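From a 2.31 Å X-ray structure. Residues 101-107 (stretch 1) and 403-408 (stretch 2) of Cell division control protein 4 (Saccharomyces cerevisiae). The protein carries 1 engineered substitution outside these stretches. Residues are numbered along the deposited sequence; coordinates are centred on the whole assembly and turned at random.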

ATOM      1  N   ILE B 101      -5.783   8.835  10.630  1.00 34.65           N
ATOM      2  CA  ILE B 101      -4.335   8.973  10.601  1.00 34.20           C
ATOM      3  C   ILE B 101      -3.858   9.694   9.338  1.00 32.78           C
ATOM      4  O   ILE B 101      -3.029  10.604   9.410  1.00 34.61           O
ATOM      5  CB  ILE B 101      -3.655   7.593  10.730  1.00 34.08           C
ATOM      6  CG1 ILE B 101      -3.889   7.039  12.137  1.00 39.98           C
ATOM      7  CG2 ILE B 101      -2.161   7.677  10.408  1.00 23.59           C
ATOM      8  CD1 ILE B 101      -3.392   5.628  12.337  1.00 45.15           C
ATOM      9  N   LEU B 102      -4.401   9.300   8.187  1.00 31.30           N
ATOM     10  CA  LEU B 102      -3.999   9.897   6.915  1.00 26.84           C
ATOM     11  C   LEU B 102      -4.303  11.388   6.881  1.00 30.13           C
ATOM     12  O   LEU B 102      -3.492  12.183   6.404  1.00 32.88           O
ATOM     13  CB  LEU B 102      -4.674   9.192   5.734  1.00 25.08           C
ATOM     14  CG  LEU B 102      -4.270   9.717   4.349  1.00 30.53           C
ATOM     15  CD1 LEU B 102      -2.765   9.559   4.129  1.00 29.05           C
ATOM     16  CD2 LEU B 102      -5.047   9.026   3.234  1.00 28.37           C
ATOM     17  N   LYS B 103      -5.470  11.765   7.392  1.00 31.09           N
ATOM     18  CA  LYS B 103      -5.859  13.173   7.432  1.00 31.94           C
ATOM     19  C   LYS B 103      -4.875  14.001   8.248  1.00 31.23           C
ATOM     20  O   LYS B 103      -4.576  15.139   7.892  1.00 33.28           O
ATOM     21  CB  LYS B 103      -7.281  13.340   7.969  1.00 37.92           C
ATOM     22  CG  LYS B 103      -8.348  13.299   6.883  1.00 47.66           C
ATOM     23  CD  LYS B 103      -9.750  13.351   7.469  1.00 53.64           C
ATOM     24  CE  LYS B 103     -10.765  13.805   6.427  1.00 58.79           C
ATOM     25  NZ  LYS B 103     -10.656  13.035   5.157  1.00 55.69           N
ATOM     26  N   ASN B 104      -4.367  13.425   9.335  1.00 25.81           N
ATOM     27  CA  ASN B 104      -3.342  14.094  10.130  1.00 32.07           C
ATOM     28  C   ASN B 104      -2.047  14.295   9.339  1.00 33.42           C
ATOM     29  O   ASN B 104      -1.509  15.395   9.311  1.00 33.81           O
ATOM     30  CB  ASN B 104      -3.073  13.331  11.430  1.00 34.70           C
ATOM     31  CG  ASN B 104      -4.260  13.349  12.370  1.00 34.00           C
ATOM     32  OD1 ASN B 104      -5.119  14.232  12.290  1.00 37.88           O
ATOM     33  ND2 ASN B 104      -4.314  12.382  13.273  1.00 27.91           N
ATOM     34  N   TRP B 105      -1.568  13.234   8.689  1.00 24.29           N
ATOM     35  CA  TRP B 105      -0.408  13.314   7.806  1.00 24.07           C
ATOM     36  C   TRP B 105      -0.572  14.400   6.738  1.00 32.48           C
ATOM     37  O   TRP B 105       0.389  15.077   6.379  1.00 30.65           O
ATOM     38  CB  TRP B 105      -0.179  11.975   7.092  1.00 23.42           C
ATOM     39  CG  TRP B 105       0.610  10.953   7.851  1.00 28.69           C
ATOM     40  CD1 TRP B 105       0.124  10.009   8.709  1.00 29.04           C
ATOM     41  CD2 TRP B 105       2.030  10.746   7.791  1.00 33.50           C
ATOM     42  NE1 TRP B 105       1.154   9.234   9.195  1.00 25.76           N
ATOM     43  CE2 TRP B 105       2.334   9.669   8.648  1.00 30.12           C
ATOM     44  CE3 TRP B 105       3.075  11.375   7.101  1.00 32.82           C
ATOM     45  CZ2 TRP B 105       3.637   9.206   8.835  1.00 27.55           C
ATOM     46  CZ3 TRP B 105       4.369  10.915   7.289  1.00 26.24           C
ATOM     47  CH2 TRP B 105       4.637   9.840   8.146  1.00 26.84           C
ATOM     48  N   TYR B 106      -1.792  14.544   6.225  1.00 31.57           N
ATOM     49  CA  TYR B 106      -2.078  15.474   5.132  1.00 32.15           C
ATOM     50  C   TYR B 106      -2.386  16.895   5.608  1.00 39.17           C
ATOM     51  O   TYR B 106      -2.338  17.839   4.824  1.00 36.60           O
ATOM     52  CB  TYR B 106      -3.263  14.970   4.301  1.00 35.32           C
ATOM     53  CG  TYR B 106      -2.928  13.921   3.257  1.00 37.03           C
ATOM     54  CD1 TYR B 106      -1.616  13.530   3.023  1.00 31.79           C
ATOM     55  CD2 TYR B 106      -3.932  13.334   2.492  1.00 37.89           C
ATOM     56  CE1 TYR B 106      -1.315  12.582   2.063  1.00 31.80           C
ATOM     57  CE2 TYR B 106      -3.640  12.382   1.532  1.00 37.78           C
ATOM     58  CZ  TYR B 106      -2.330  12.013   1.321  1.00 36.02           C
ATOM     59  OH  TYR B 106      -2.034  11.068   0.366  1.00 34.18           O
ATOM     60  N   ASN B 107      -2.723  17.048   6.885  1.00 28.11           N
ATOM     61  CA  ASN B 107      -3.066  18.366   7.416  1.00 29.45           C
ATOM     62  C   ASN B 107      -1.826  19.211   7.724  1.00 36.52           C
ATOM     63  O   ASN B 107      -1.108  18.935   8.685  1.00 33.17           O
ATOM     64  CB  ASN B 107      -3.922  18.222   8.670  1.00 25.61           C
ATOM     65  CG  ASN B 107      -4.515  19.542   9.132  1.00 33.53           C
ATOM     66  OD1 ASN B 107      -4.165  20.612   8.630  1.00 34.82           O
ATOM     67  ND2 ASN B 107      -5.419  19.471  10.104  1.00 32.79           N
ATOM     68  N   ASP B 403       1.782   4.594  -0.952  1.00 26.77           N
ATOM     69  CA  ASP B 403       0.974   5.127  -2.041  1.00 29.85           C
ATOM     70  C   ASP B 403       0.502   6.544  -1.736  1.00 28.21           C
ATOM     71  O   ASP B 403       0.217   7.315  -2.643  1.00 32.77           O
ATOM     72  CB  ASP B 403      -0.234   4.232  -2.323  1.00 32.85           C
ATOM     73  CG  ASP B 403       0.149   2.901  -2.943  1.00 37.10           C
ATOM     74  OD1 ASP B 403       1.268   2.782  -3.495  1.00 33.34           O
ATOM     75  OD2 ASP B 403      -0.681   1.971  -2.881  1.00 40.18           O
ATOM     76  N   ASN B 404       0.440   6.884  -0.454  1.00 27.72           N
ATOM     77  CA  ASN B 404      -0.112   8.158  -0.022  1.00 28.24           C
ATOM     78  C   ASN B 404       0.927   9.208   0.377  1.00 30.45           C
ATOM     79  O   ASN B 404       0.698  10.404   0.218  1.00 31.26           O
ATOM     80  CB  ASN B 404      -1.079   7.931   1.139  1.00 29.90           C
ATOM     81  CG  ASN B 404      -2.346   7.219   0.706  1.00 31.91           C
ATOM     82  OD1 ASN B 404      -2.884   7.486  -0.366  1.00 35.60           O
ATOM     83  ND2 ASN B 404      -2.827   6.305   1.537  1.00 32.09           N
ATOM     84  N   ILE B 405       2.069   8.754   0.883  1.00 30.58           N
ATOM     85  CA  ILE B 405       3.038   9.642   1.510  1.00 26.20           C
ATOM     86  C   ILE B 405       4.469   9.357   1.065  1.00 29.41           C
ATOM     87  O   ILE B 405       4.874   8.203   0.963  1.00 26.91           O
ATOM     88  CB  ILE B 405       2.970   9.518   3.055  1.00 32.04           C
ATOM     89  CG1 ILE B 405       1.672  10.123   3.592  1.00 31.43           C
ATOM     90  CG2 ILE B 405       4.160  10.202   3.716  1.00 29.53           C
ATOM     91  CD1 ILE B 405       1.672  11.639   3.595  1.00 34.53           C
ATOM     92  N   LEU B 406       5.223  10.421   0.796  1.00 33.99           N
ATOM     93  CA  LEU B 406       6.669  10.336   0.638  1.00 31.87           C
ATOM     94  C   LEU B 406       7.348  11.148   1.744  1.00 34.00           C
ATOM     95  O   LEU B 406       6.994  12.304   1.981  1.00 32.53           O
ATOM     96  CB  LEU B 406       7.099  10.871  -0.730  1.00 27.97           C
ATOM     97  CG  LEU B 406       8.595  11.132  -0.957  1.00 28.73           C
ATOM     98  CD1 LEU B 406       9.379   9.832  -0.998  1.00 27.61           C
ATOM     99  CD2 LEU B 406       8.853  11.962  -2.230  1.00 21.81           C
ATOM    100  N   VAL B 407       8.306  10.533   2.429  1.00 27.86           N
ATOM    101  CA  VAL B 407       9.143  11.250   3.380  1.00 31.59           C
ATOM    102  C   VAL B 407      10.589  11.107   2.923  1.00 31.56           C
ATOM    103  O   VAL B 407      11.055   9.996   2.706  1.00 29.38           O
ATOM    104  CB  VAL B 407       9.005  10.693   4.813  1.00 32.29           C
ATOM    105  CG1 VAL B 407       9.932  11.443   5.760  1.00 35.27           C
ATOM    106  CG2 VAL B 407       7.569  10.792   5.295  1.00 25.81           C
ATOM    107  N   SER B 408      11.295  12.222   2.762  1.00 30.88           N
ATOM    108  CA  SER B 408      12.672  12.174   2.260  1.00 27.51           C
ATOM    109  C   SER B 408      13.632  12.972   3.136  1.00 32.12           C
ATOM    110  O   SER B 408      13.233  13.918   3.816  1.00 35.87           O
ATOM    111  CB  SER B 408      12.737  12.675   0.816  1.00 27.44           C
ATOM    112  OG  SER B 408      12.132  13.953   0.688  1.00 26.10           O
TER

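The centre of the contact is Ile405, which gives up more surface than any other residue here. Its CA-to-CB bond points toward the helix, and chi1 and chi2 are both m. CG2 of Ile405 lies 3.6 Å from CZ3 of Trp105; CD1 of Ile405 sits between the two aromatic residues, 3.5 Å from CE1 of Tyr106 and 3.8 Å from CE3 of Trp105. A branched aliphatic side chain suits this position, since it can touch both rings at once without leaving a polar group unpaired. Around it the two stretches, the end of a helix (residues 101-106) and the start of a strand (405-408) with the loop residue before it, almost 300 residues later in the same chain, bury 283 Å² summed over both sides.

Trp105 also points toward the strand. Its chi1 of -85° and chi2 of 90° carry the six-membered part of the indole to the strand, so that CZ3 of Trp105 also meets a second aliphatic group, CG2 of Val407, at 3.8 Å. That methyl sits at the ring edge, near its plane. The strand's alternation explains the spacing: Ile405 and Val407 face the helix, whereas Leu406 between them points away and makes no contact with it. The indole NE1, the one polar atom of this large side chain, is hydrogen-bonded elsewhere in the structure, leaving the carbon portion free for apolar packing.

One helical turn before Tyr106, Leu102 extends the apolar surface toward the loop that precedes the strand. Its side chain (chi1 t, chi2 p) places CD1 of Leu102 3.8 Å from CB of Asn404, so the leucine packs on that CB, and CD2 of Leu102 comes within 3.9 Å of ND2 of Asn404. The amide is not left unsatisfied: OD1 and ND2 of Asn404 both form hydrogen bonds elsewhere in the structure.

The polar edge is formed by Tyr106. Its CA-to-CB bond runs sideways, but the end of the side chain comes nearer to the other stretch, and OH of Tyr106 donates a hydrogen bond to the backbone O of Asn404 at 2.8 Å. This is the only hydrogen bond between the stretches. The acceptor lies near the plane of the ring, at its edge, as expected for a phenol hydroxyl; OH of Tyr106 also comes within 3.4 Å of CB of Asn404. Tyrosine thus combines two roles, an aromatic surface for Ile405 and a hydroxyl for the carbonyl just before it. On the helix side, Tyr106 is held by a backbone bond from its N to O of Leu102 (2.9 Å), joining two of the contact residues across one turn.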